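Long-range contacts in mevalonate kinase, putative (Leishmania major, PDB 2HFS), which probably catalyses the ATP-dependent phosphorylation of (R)-mevalonate to (R)-5-phosphomevalonate, an early step of isoprenoid and sterol biosynthesis: residues Gly18-Val22 / Gly111-Ser117; Arg64-Tyr70 / Gly104-Ser110; Leu190-Gly196 / Ala316-Tyr322; Gly277-Ala281 / Val293-Ala297. One frame throughout, in Å; residues are numbered along the deposited sequence.

Interaction 1 of 4, residues Gly18-Val22 / Gly111-Ser117; sequences GYGKV and GIGASAS
K21, S117 and I112 give most of the surface that strand 18-22 buries against the loop and helix start of 111-117. The backbone bond of the first pair runs from K21 N to I112 O at 2.9 Å, with the donor 46° above the carbonyl plane, a bent bond made from over the group. With CG anti to the backbone N (chi1 173°), the lysine then bends at its second and third torsions, and its CE lies 3.4 Å from G111 O. A water shared with that carbonyl holds NZ weakly, and the ammonium's strong partner is D158, on helix 157-164, through a salt bridge. The segment 111-117 belongs to the glycine- and serine-rich loop of GHMP kinases, which in relatives wraps the ATP phosphates before helix 114-130 begins. G113, the N-cap residue, suits its place twice over: its phi is positive, and K21 CB takes the space a side chain would need. S117, one turn into the helix, points at the strand: its OG is 2.9 Å from Y19 O and 3.0 Å from G113 O, two acceptors competing for one proton. G18 O approaches S117 CB to 3.4 Å; separately, a side chain on G18 would run into S117 O. I112 CD1 and V22 CG1, 3.8 Å apart, lie side by side, and both touch V192 of strand 188-194.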
loop_
_atom_site.group_PDB
_atom_site.type_symbol
_atom_site.label_atom_id
_atom_site.label_comp_id
_atom_site.label_asym_id
_atom_site.label_seq_id
_atom_site.Cartn_x
_atom_site.Cartn_y
_atom_site.Cartn_z
ATOM N N GLY A 18 9.747 -2.986 -5.291
ATOM C CA GLY A 18 8.315 -3.205 -4.988
ATOM C C GLY A 18 7.676 -1.849 -4.751
ATOM O O GLY A 18 8.229 -1.032 -4.016
ATOM N N TYR A 19 6.539 -1.583 -5.403
ATOM C CA TYR A 19 5.874 -0.286 -5.244
ATOM C C TYR A 19 5.129 -0.159 -3.920
ATOM O O TYR A 19 4.669 -1.169 -3.367
ATOM C CB TYR A 19 4.922 -0.033 -6.402
ATOM C CG TYR A 19 5.543 -0.207 -7.767
ATOM C CD1 TYR A 19 6.414 0.748 -8.293
ATOM C CD2 TYR A 19 5.275 -1.348 -8.536
ATOM C CE1 TYR A 19 6.978 0.588 -9.562
ATOM C CE2 TYR A 19 5.839 -1.509 -9.811
ATOM C CZ TYR A 19 6.681 -0.524 -10.306
ATOM O OH TYR A 19 7.271 -0.669 -11.548
ATOM N N GLY A 20 5.036 1.075 -3.408
ATOM C CA GLY A 20 4.111 1.391 -2.318
ATOM C C GLY A 20 2.661 1.328 -2.760
ATOM O O GLY A 20 2.384 1.121 -3.938
ATOM N N LYS A 21 1.745 1.517 -1.807
ATOM C CA LYS A 21 0.312 1.314 -2.033
ATOM C C LYS A 21 -0.541 2.292 -1.239
ATOM O O LYS A 21 -0.294 2.510 -0.055
ATOM C CB LYS A 21 -0.095 -0.109 -1.603
ATOM C CG LYS A 21 -1.618 -0.343 -1.661
ATOM C CD LYS A 21 -2.183 -0.984 -0.391
ATOM C CE LYS A 21 -1.895 -0.180 0.885
ATOM N NZ LYS A 21 -2.614 -0.724 2.069
ATOM N N VAL A 22 -1.567 2.847 -1.881
ATOM C CA VAL A 22 -2.630 3.542 -1.144
ATOM C C VAL A 22 -3.995 3.016 -1.606
ATOM O O VAL A 22 -4.158 2.644 -2.754
ATOM C CB VAL A 22 -2.595 5.108 -1.278
ATOM C CG1 VAL A 22 -1.200 5.662 -0.982
ATOM C CG2 VAL A 22 -3.064 5.573 -2.644
ATOM N N GLY A 111 0.252 1.763 6.705
ATOM C CA GLY A 111 -0.758 2.114 5.689
ATOM C C GLY A 111 -0.282 2.171 4.238
ATOM O O GLY A 111 -1.096 2.125 3.287
ATOM N N ILE A 112 1.031 2.273 4.058
ATOM C CA ILE A 112 1.640 2.479 2.740
ATOM C C ILE A 112 2.041 1.163 2.032
ATOM O O ILE A 112 2.637 1.185 0.928
ATOM C CB ILE A 112 2.855 3.397 2.885
ATOM C CG1 ILE A 112 3.056 4.238 1.618
ATOM C CG2 ILE A 112 4.101 2.575 3.239
ATOM C CD1 ILE A 112 1.876 5.207 1.275
ATOM N N GLY A 113 1.716 0.035 2.662
ATOM C CA GLY A 113 2.032 -1.308 2.123
ATOM C C GLY A 113 3.517 -1.639 2.028
ATOM O O GLY A 113 3.948 -2.426 1.164
ATOM N N ALA A 114 4.302 -1.066 2.940
ATOM C CA ALA A 114 5.758 -1.162 2.875
ATOM C C ALA A 114 6.281 -2.575 3.086
ATOM O O ALA A 114 7.309 -2.952 2.497
ATOM C CB ALA A 114 6.396 -0.203 3.871
ATOM N N SER A 115 5.601 -3.352 3.927
ATOM C CA SER A 115 6.035 -4.721 4.159
ATOM C C SER A 115 5.910 -5.545 2.871
ATOM O O SER A 115 6.819 -6.319 2.537
ATOM C CB SER A 115 5.349 -5.355 5.399
ATOM O OG SER A 115 4.006 -5.714 5.170
ATOM N N ALA A 116 4.810 -5.362 2.129
ATOM C CA ALA A 116 4.688 -5.977 0.809
ATOM C C ALA A 116 5.769 -5.504 -0.169
ATOM O O ALA A 116 6.326 -6.321 -0.885
ATOM C CB ALA A 116 3.293 -5.763 0.214
ATOM N N SER A 117 6.056 -4.198 -0.195
ATOM C CA SER A 117 7.108 -3.639 -1.082
ATOM C C SER A 117 8.440 -4.298 -0.794
ATOM O O SER A 117 9.206 -4.591 -1.727
ATOM C CB SER A 117 7.250 -2.116 -0.946
ATOM O OG SER A 117 5.989 -1.478 -0.774
HETATM O O HOH W 1 -3.678 2.437 2.432
#

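Interaction 2 of 4, residues Arg64-Tyr70 / Gly104-Ser110; sequences RPAIPGY and GPLVPSS
A first torsion of 174° sets the Y70 ring opposite its own backbone N and lays one face over the P108-S109 peptide, P108 C above the ring centre and P108 CB at the rim, 3.4 Å from Y70 CE2; the two side chains cross at nearly a right angle. R64 reaches the same proline differently: its chain bends at chi3 (-69°), which turns the guanidinium so that P108 CG lies over one of its faces, 3.4 Å from R64 NH1. The proline ring, rigid and apolar, thus offers one carbon to a tyrosine and another to a flat cation, while its CD is pressed tightly, at 3.4 Å, against A66 CA. A single backbone bond joins the segments, I67 N to P108 O at 3.2 Å. Beyond it the I67 side chain spreads over S109 and meets V107 CG1 through CG2, the valine and isoleucine crossing almost perpendicularly. V107 CG1 also comes 3.2 Å from P65 O, and the P65 ring rests its CD against G104 O and L106 O. The inverse gamma turn centred on P65 and the type II turn from I67 to Y70, with G69 at its positive phi, shape this linker. It leads from strand 58-62 into helix 70-88, while 104-110 leads from strand 97-103 toward helix 114-130. D62 pairs with the R64 cation, A114 touches both P108 and Y70, and F318 and W320 of strand 318-324 cover I67.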
loop_
_atom_site.group_PDB
_atom_site.type_symbol
_atom_site.label_atom_id
_atom_site.label_comp_id
_atom_site.label_asym_id
_atom_site.label_seq_id
_atom_site.Cartn_x
_atom_site.Cartn_y
_atom_site.Cartn_z
ATOM N N ARG A 64 16.207 1.949 4.158
ATOM C CA ARG A 64 14.982 2.670 3.802
ATOM C C ARG A 64 14.761 3.917 4.673
ATOM O O ARG A 64 15.094 3.909 5.872
ATOM C CB ARG A 64 13.765 1.737 3.925
ATOM C CG ARG A 64 13.831 0.516 3.075
ATOM C CD ARG A 64 12.689 -0.430 3.332
ATOM N NE ARG A 64 12.751 -1.068 4.640
ATOM C CZ ARG A 64 11.714 -1.634 5.234
ATOM N NH1 ARG A 64 10.526 -1.625 4.627
ATOM N NH2 ARG A 64 11.862 -2.224 6.425
ATOM N N PRO A 65 14.218 4.985 4.083
ATOM C CA PRO A 65 13.911 6.186 4.820
ATOM C C PRO A 65 12.620 6.059 5.632
ATOM O O PRO A 65 11.705 6.869 5.484
ATOM C CB PRO A 65 13.768 7.252 3.717
ATOM C CG PRO A 65 13.283 6.513 2.522
ATOM C CD PRO A 65 13.906 5.125 2.643
ATOM N N ALA A 66 12.572 5.046 6.484
ATOM C CA ALA A 66 11.405 4.788 7.304
ATOM C C ALA A 66 11.225 5.861 8.381
ATOM O O ALA A 66 12.193 6.500 8.807
ATOM C CB ALA A 66 11.502 3.400 7.921
ATOM N N ILE A 67 9.978 6.093 8.784
ATOM C CA ILE A 67 9.718 7.008 9.915
ATOM C C ILE A 67 10.431 6.490 11.170
ATOM O O ILE A 67 10.735 5.296 11.249
ATOM C CB ILE A 67 8.188 7.155 10.173
ATOM C CG1 ILE A 67 7.531 5.793 10.420
ATOM C CG2 ILE A 67 7.533 7.860 9.010
ATOM C CD1 ILE A 67 6.250 5.889 11.198
ATOM N N PRO A 68 10.680 7.362 12.153
ATOM C CA PRO A 68 11.419 6.957 13.351
ATOM C C PRO A 68 10.803 5.779 14.089
ATOM O O PRO A 68 9.601 5.786 14.396
ATOM C CB PRO A 68 11.382 8.209 14.228
ATOM C CG PRO A 68 11.243 9.332 13.267
ATOM C CD PRO A 68 10.313 8.790 12.201
ATOM N N GLY A 69 11.640 4.773 14.361
ATOM C CA GLY A 69 11.234 3.570 15.101
ATOM C C GLY A 69 10.593 2.445 14.304
ATOM O O GLY A 69 10.462 1.318 14.814
ATOM N N TYR A 70 10.177 2.743 13.071
ATOM C CA TYR A 70 9.459 1.776 12.248
ATOM C C TYR A 70 10.301 0.532 11.979
ATOM O O TYR A 70 9.819 -0.581 12.140
ATOM C CB TYR A 70 8.963 2.375 10.925
ATOM C CG TYR A 70 8.335 1.321 10.004
ATOM C CD1 TYR A 70 6.962 1.121 9.989
ATOM C CD2 TYR A 70 9.130 0.519 9.167
ATOM C CE1 TYR A 70 6.377 0.149 9.172
ATOM C CE2 TYR A 70 8.546 -0.476 8.340
ATOM C CZ TYR A 70 7.167 -0.629 8.348
ATOM O OH TYR A 70 6.548 -1.561 7.546
ATOM N N GLY A 104 15.667 2.470 -1.879
ATOM C CA GLY A 104 14.517 3.045 -2.619
ATOM C C GLY A 104 13.872 4.186 -1.846
ATOM O O GLY A 104 14.069 4.285 -0.635
ATOM N N PRO A 105 13.134 5.068 -2.519
ATOM C CA PRO A 105 12.650 6.315 -1.881
ATOM C C PRO A 105 11.366 6.178 -1.080
ATOM O O PRO A 105 11.020 7.094 -0.352
ATOM C CB PRO A 105 12.434 7.254 -3.072
ATOM C CG PRO A 105 12.011 6.358 -4.143
ATOM C CD PRO A 105 12.720 5.002 -3.933
ATOM N N LEU A 106 10.662 5.047 -1.204
ATOM C CA LEU A 106 9.454 4.810 -0.391
ATOM C C LEU A 106 9.732 4.935 1.103
ATOM O O LEU A 106 10.710 4.394 1.590
ATOM C CB LEU A 106 8.849 3.442 -0.678
ATOM C CG LEU A 106 7.480 3.109 -0.058
ATOM C CD1 LEU A 106 6.439 4.052 -0.592
ATOM C CD2 LEU A 106 7.086 1.646 -0.353
ATOM N N VAL A 107 8.843 5.620 1.825
ATOM C CA VAL A 107 8.974 5.782 3.283
ATOM C C VAL A 107 8.092 4.767 4.035
ATOM O O VAL A 107 6.885 4.959 4.131
ATOM C CB VAL A 107 8.597 7.243 3.726
ATOM C CG1 VAL A 107 8.530 7.391 5.294
ATOM C CG2 VAL A 107 9.542 8.256 3.101
ATOM N N PRO A 108 8.671 3.694 4.576
ATOM C CA PRO A 108 7.873 2.753 5.363
ATOM C C PRO A 108 7.225 3.434 6.545
ATOM O O PRO A 108 7.889 4.190 7.277
ATOM C CB PRO A 108 8.897 1.716 5.829
ATOM C CG PRO A 108 9.967 1.763 4.785
ATOM C CD PRO A 108 10.082 3.279 4.518
ATOM N N SER A 109 5.924 3.205 6.658
ATOM C CA SER A 109 5.049 3.772 7.676
ATOM C C SER A 109 3.763 2.964 7.561
ATOM O O SER A 109 3.458 2.458 6.490
ATOM C CB SER A 109 4.769 5.249 7.361
ATOM O OG SER A 109 4.045 5.880 8.402
ATOM N N SER A 110 3.012 2.831 8.650
ATOM C CA SER A 110 1.741 2.123 8.608
ATOM C C SER A 110 0.798 2.668 7.516
ATOM O O SER A 110 0.605 3.878 7.396
ATOM C CB SER A 110 1.076 2.173 9.995
ATOM O OG SER A 110 -0.174 1.545 9.968
#

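Interaction 3 of 4, residues Leu190-Gly196 / Ala316-Tyr322; sequences LVVVGTG and AKFIWRY
A316 opens the contact by pressing its CB against V193 CG1 at 3.4 Å; the small alanine suits a place where the pair is already tighter than usual van der Waals contact. K317 follows with its CB close to G194 O; its aliphatic chain then passes G196, CD lying 3.8 Å from G196 CA, before the ammonium end leads away. Two residues, K317 and F318, stand against the single G194, which makes a classic bulge, after which the strand settles into regular antiparallel pairing. F318 N approaches a lone pair of G194 O in the carbonyl plane, though at a long 3.3 Å, while G194 N returns a shorter bond to F318 O. The edge of the F318 ring is turned to G196 CA. I319 projects from the other face, where its CG2 lies alongside V191 CG1 at 3.6 Å and helix 299-312 packs on it. Strand 318-324 is here the outermost member of the four-stranded antiparallel sheet of the GHMP kinase C-terminal domain, and the two strands run at 159° to each other. W320 exchanges two backbone bonds with V192, and its indole brings CZ3 to 3.8 Å from G194 N, an approach that suits glycine. F318 CB lies over one face of the indole and Y322 OH over the opposite face. R321 shares the face of I319, and its guanidinium pairs with D303. Y322 exchanges two backbone bonds with L190; its side chain crosses that of V192 at about a right angle, V192 CG2 lying 3.8 Å from Y322 CD1, while its OH takes the N-H of V107 in the 104-110 loop.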
loop_
_atom_site.group_PDB
_atom_site.type_symbol
_atom_site.label_atom_id
_atom_site.label_comp_id
_atom_site.label_asym_id
_atom_site.label_seq_id
_atom_site.Cartn_x
_atom_site.Cartn_y
_atom_site.Cartn_z
ATOM N N LEU A 190 -0.488 12.882 -5.765
ATOM C CA LEU A 190 -0.977 12.564 -4.427
ATOM C C LEU A 190 -0.182 13.225 -3.310
ATOM O O LEU A 190 1.057 13.328 -3.382
ATOM C CB LEU A 190 -0.981 11.034 -4.210
ATOM C CG LEU A 190 -1.803 10.168 -5.170
ATOM C CD1 LEU A 190 -1.722 8.681 -4.808
ATOM C CD2 LEU A 190 -3.248 10.620 -5.176
ATOM N N VAL A 191 -0.886 13.653 -2.260
ATOM C CA VAL A 191 -0.213 13.993 -1.002
ATOM C C VAL A 191 -0.704 12.932 -0.014
ATOM O O VAL A 191 -1.902 12.776 0.179
ATOM C CB VAL A 191 -0.561 15.408 -0.462
ATOM C CG1 VAL A 191 0.187 15.662 0.824
ATOM C CG2 VAL A 191 -0.197 16.492 -1.470
ATOM N N VAL A 192 0.214 12.161 0.551
ATOM C CA VAL A 192 -0.175 11.167 1.535
ATOM C C VAL A 192 0.370 11.617 2.878
ATOM O O VAL A 192 1.506 12.092 2.963
ATOM C CB VAL A 192 0.319 9.753 1.181
ATOM C CG1 VAL A 192 -0.153 8.730 2.244
ATOM C CG2 VAL A 192 -0.143 9.348 -0.228
ATOM N N VAL A 193 -0.441 11.482 3.924
ATOM C CA VAL A 193 -0.092 12.063 5.239
ATOM C C VAL A 193 -0.142 10.992 6.324
ATOM O O VAL A 193 -1.141 10.279 6.447
ATOM C CB VAL A 193 -1.064 13.221 5.594
ATOM C CG1 VAL A 193 -0.756 13.804 6.952
ATOM C CG2 VAL A 193 -1.046 14.310 4.534
ATOM N N GLY A 194 0.918 10.878 7.119
ATOM C CA GLY A 194 0.920 9.935 8.214
ATOM C C GLY A 194 0.544 10.592 9.534
ATOM O O GLY A 194 1.060 11.684 9.852
ATOM N N THR A 195 -0.321 9.931 10.315
ATOM C CA THR A 195 -0.794 10.481 11.593
ATOM C C THR A 195 0.169 10.140 12.733
ATOM O O THR A 195 0.146 10.792 13.778
ATOM C CB THR A 195 -2.200 9.943 11.970
ATOM O OG1 THR A 195 -2.149 8.515 12.029
ATOM C CG2 THR A 195 -3.256 10.228 10.877
ATOM N N GLY A 196 0.977 9.094 12.535
ATOM C CA GLY A 196 1.877 8.580 13.580
ATOM C C GLY A 196 1.182 7.609 14.529
ATOM O O GLY A 196 1.775 7.121 15.494
ATOM N N ALA A 316 -0.711 16.537 10.865
ATOM C CA ALA A 316 -0.002 15.973 9.715
ATOM C C ALA A 316 1.486 15.719 10.018
ATOM O O ALA A 316 2.374 16.468 9.580
ATOM C CB ALA A 316 -0.204 16.824 8.468
ATOM N N LYS A 317 1.728 14.628 10.748
ATOM C CA LYS A 317 3.051 14.271 11.292
ATOM C C LYS A 317 4.121 14.037 10.198
ATOM O O LYS A 317 5.280 14.427 10.343
ATOM C CB LYS A 317 2.912 13.040 12.205
ATOM C CG LYS A 317 3.871 13.043 13.409
ATOM C CD LYS A 317 3.628 11.868 14.368
ATOM C CE LYS A 317 4.294 12.096 15.747
ATOM N NZ LYS A 317 3.443 12.865 16.727
ATOM N N PHE A 318 3.706 13.423 9.103
ATOM C CA PHE A 318 4.587 13.060 8.018
ATOM C C PHE A 318 3.842 13.391 6.753
ATOM O O PHE A 318 2.668 13.046 6.624
ATOM C CB PHE A 318 4.904 11.563 8.068
ATOM C CG PHE A 318 5.495 11.113 9.384
ATOM C CD1 PHE A 318 4.741 10.363 10.277
ATOM C CD2 PHE A 318 6.800 11.470 9.740
ATOM C CE1 PHE A 318 5.272 9.949 11.491
ATOM C CE2 PHE A 318 7.341 11.058 10.958
ATOM C CZ PHE A 318 6.574 10.304 11.827
ATOM N N ILE A 319 4.504 14.098 5.843
ATOM C CA ILE A 319 3.878 14.486 4.583
ATOM C C ILE A 319 4.746 14.036 3.429
ATOM O O ILE A 319 5.946 14.321 3.385
ATOM C CB ILE A 319 3.611 16.021 4.507
ATOM C CG1 ILE A 319 2.853 16.505 5.749
ATOM C CG2 ILE A 319 2.841 16.352 3.212
ATOM C CD1 ILE A 319 2.940 18.051 6.018
ATOM N N TRP A 320 4.128 13.337 2.490
ATOM C CA TRP A 320 4.832 12.766 1.363
ATOM C C TRP A 320 4.145 13.176 0.066
ATOM O O TRP A 320 2.915 13.324 0.015
ATOM C CB TRP A 320 4.880 11.237 1.487
ATOM C CG TRP A 320 5.463 10.770 2.799
ATOM C CD1 TRP A 320 6.725 11.036 3.292
ATOM C CD2 TRP A 320 4.805 9.966 3.795
ATOM N NE1 TRP A 320 6.885 10.440 4.524
ATOM C CE2 TRP A 320 5.724 9.783 4.865
ATOM C CE3 TRP A 320 3.525 9.399 3.905
ATOM C CZ2 TRP A 320 5.414 9.035 6.002
ATOM C CZ3 TRP A 320 3.210 8.655 5.041
ATOM C CH2 TRP A 320 4.145 8.481 6.077
ATOM N N ARG A 321 4.944 13.404 -0.966
ATOM C CA ARG A 321 4.428 13.614 -2.313
ATOM C C ARG A 321 4.629 12.307 -3.040
ATOM O O ARG A 321 5.759 11.898 -3.288
ATOM C CB ARG A 321 5.183 14.716 -3.049
ATOM C CG ARG A 321 5.176 16.047 -2.334
ATOM C CD ARG A 321 6.081 17.080 -2.975
ATOM N NE ARG A 321 6.350 18.198 -2.074
ATOM C CZ ARG A 321 5.906 19.429 -2.272
ATOM N NH1 ARG A 321 5.168 19.696 -3.344
ATOM N NH2 ARG A 321 6.194 20.399 -1.408
ATOM N N TYR A 322 3.536 11.641 -3.360
ATOM C CA TYR A 322 3.610 10.384 -4.076
ATOM C C TYR A 322 2.837 10.542 -5.383
ATOM O O TYR A 322 2.026 11.457 -5.520
ATOM C CB TYR A 322 3.040 9.247 -3.218
ATOM C CG TYR A 322 3.938 8.802 -2.048
ATOM C CD1 TYR A 322 3.390 8.235 -0.894
ATOM C CD2 TYR A 322 5.325 8.939 -2.115
ATOM C CE1 TYR A 322 4.215 7.806 0.183
ATOM C CE2 TYR A 322 6.154 8.531 -1.056
ATOM C CZ TYR A 322 5.591 7.949 0.083
ATOM O OH TYR A 322 6.396 7.519 1.123
#

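Interaction 4 of 4, residues Gly277-Ala281 / Val293-Ala297; sequences GALGA and VALAA
L279 and L295 meet at a slant, each reaching the other through one branch: L279 CD1 lies 3.9 Å from L295 CD2. CG of L279 stands beside its backbone N (chi1 -58°), which carries the branch across L295 and on to A297, whose CB meets L279 CD2 at 4.0 Å. The L295 side chain also packs on L245 and M249 of helix 242-258, and L279 packs on L242 of the same helix. A281 and A294 share the opposite face from L295, and A278 of the preceding turn adds a third methyl. A281 CB and A294 CB are 4.0 Å apart in a non-hydrogen-bonded antiparallel pair, A278 CB joins them at A294, and C273 of helix 264-275 packs against all three. Methyls suit this packing of C273, whereas the longer leucines reach helix 242-258. The backbone ties are two: L279 N donates to L295 O at 2.7 Å, and L295 N to G280 O at 2.8 Å, the second bond nearly straight at 167°. They tie the entry to the hairpin of strands 280-284 and 291-296 in the GHMP C-terminal domain. G277, in a positive-phi conformation that favours glycine, is the C-prime residue of the Schellman motif that ends helix 264-275, and its carbonyl accepts from a water that also takes the A297 N-H. N250 and R274 hold A281 N and O. The side chains that meet are all alkyl, so the directional bonding between the segments comes from the backbone, and the side chains add hydrophobic burial.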
loop_
_atom_site.group_PDB
_atom_site.type_symbol
_atom_site.label_atom_id
_atom_site.label_comp_id
_atom_site.label_asym_id
_atom_site.label_seq_id
_atom_site.Cartn_x
_atom_site.Cartn_y
_atom_site.Cartn_z
ATOM N N GLY A 277 -7.100 23.258 -1.414
ATOM C CA GLY A 277 -7.492 23.020 -2.794
ATOM C C GLY A 277 -7.359 21.595 -3.290
ATOM O O GLY A 277 -7.384 21.361 -4.497
ATOM N N ALA A 278 -7.231 20.630 -2.380
ATOM C CA ALA A 278 -7.290 19.225 -2.791
ATOM C C ALA A 278 -8.578 18.983 -3.561
ATOM O O ALA A 278 -9.625 19.484 -3.181
ATOM C CB ALA A 278 -7.225 18.290 -1.594
ATOM N N LEU A 279 -8.494 18.210 -4.638
ATOM C CA LEU A 279 -9.672 17.815 -5.394
ATOM C C LEU A 279 -10.519 16.862 -4.565
ATOM O O LEU A 279 -11.742 16.865 -4.666
ATOM C CB LEU A 279 -9.295 17.155 -6.726
ATOM C CG LEU A 279 -8.451 17.926 -7.737
ATOM C CD1 LEU A 279 -8.301 17.104 -9.006
ATOM C CD2 LEU A 279 -9.094 19.285 -8.008
ATOM N N GLY A 280 -9.852 16.046 -3.747
ATOM C CA GLY A 280 -10.520 15.180 -2.771
ATOM C C GLY A 280 -9.511 14.746 -1.729
ATOM O O GLY A 280 -8.315 14.791 -1.985
ATOM N N ALA A 281 -9.992 14.289 -0.572
ATOM C CA ALA A 281 -9.095 13.832 0.483
ATOM C C ALA A 281 -9.865 12.924 1.425
ATOM O O ALA A 281 -11.040 13.167 1.720
ATOM C CB ALA A 281 -8.529 15.011 1.245
ATOM N N VAL A 293 -5.007 10.328 2.240
ATOM C CA VAL A 293 -4.549 10.615 0.892
ATOM C C VAL A 293 -5.348 11.789 0.324
ATOM O O VAL A 293 -6.565 11.863 0.513
ATOM C CB VAL A 293 -4.663 9.365 -0.023
ATOM C CG1 VAL A 293 -6.116 8.804 -0.079
ATOM C CG2 VAL A 293 -4.178 9.687 -1.394
ATOM N N ALA A 294 -4.652 12.715 -0.333
ATOM C CA ALA A 294 -5.312 13.849 -0.989
ATOM C C ALA A 294 -4.962 13.789 -2.471
ATOM O O ALA A 294 -3.836 13.400 -2.826
ATOM C CB ALA A 294 -4.839 15.163 -0.377
ATOM N N LEU A 295 -5.914 14.163 -3.327
ATOM C CA LEU A 295 -5.647 14.275 -4.768
ATOM C C LEU A 295 -5.456 15.737 -5.160
ATOM O O LEU A 295 -6.305 16.573 -4.871
ATOM C CB LEU A 295 -6.780 13.672 -5.592
ATOM C CG LEU A 295 -6.683 13.736 -7.117
ATOM C CD1 LEU A 295 -5.559 12.826 -7.693
ATOM C CD2 LEU A 295 -8.013 13.378 -7.727
ATOM N N ALA A 296 -4.346 16.028 -5.824
ATOM C CA ALA A 296 -4.046 17.390 -6.286
ATOM C C ALA A 296 -4.289 17.472 -7.790
ATOM O O ALA A 296 -4.209 16.460 -8.486
ATOM C CB ALA A 296 -2.592 17.760 -5.959
ATOM N N ALA A 297 -4.563 18.674 -8.297
ATOM C CA ALA A 297 -4.880 18.837 -9.721
ATOM C C ALA A 297 -3.621 18.878 -10.577
ATOM O O ALA A 297 -3.678 18.631 -11.788
ATOM C CB ALA A 297 -5.722 20.099 -9.956
HETATM O O HOH W 2 -5.760 20.533 -6.603
#

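Interactions 3 and 4 share one antiparallel sheet: 190-196 and 293-297 are neighbouring strands, joined by V191 O to A294 N, and interaction 3 adds one outer strand while interaction 4 adds strand 280-284 at the opposite edge. Interactions 1 and 2 meet each other through L106 and P108, and both reach interaction 3, by I112 and V22 against Y322, V192 and L190, and by V107, I67 and S109 against W320, F318 and Y322. Interaction 1 lies nearest the chain's centre and is buried, with serine and lysine chemistry on a glycine-rich backbone; interaction 4 is also buried, its side chains apolar. Of the partly buried pair, interaction 2 turns on proline, arginine and tyrosine, and interaction 3 on a backbone ladder with aromatic side chains along one face.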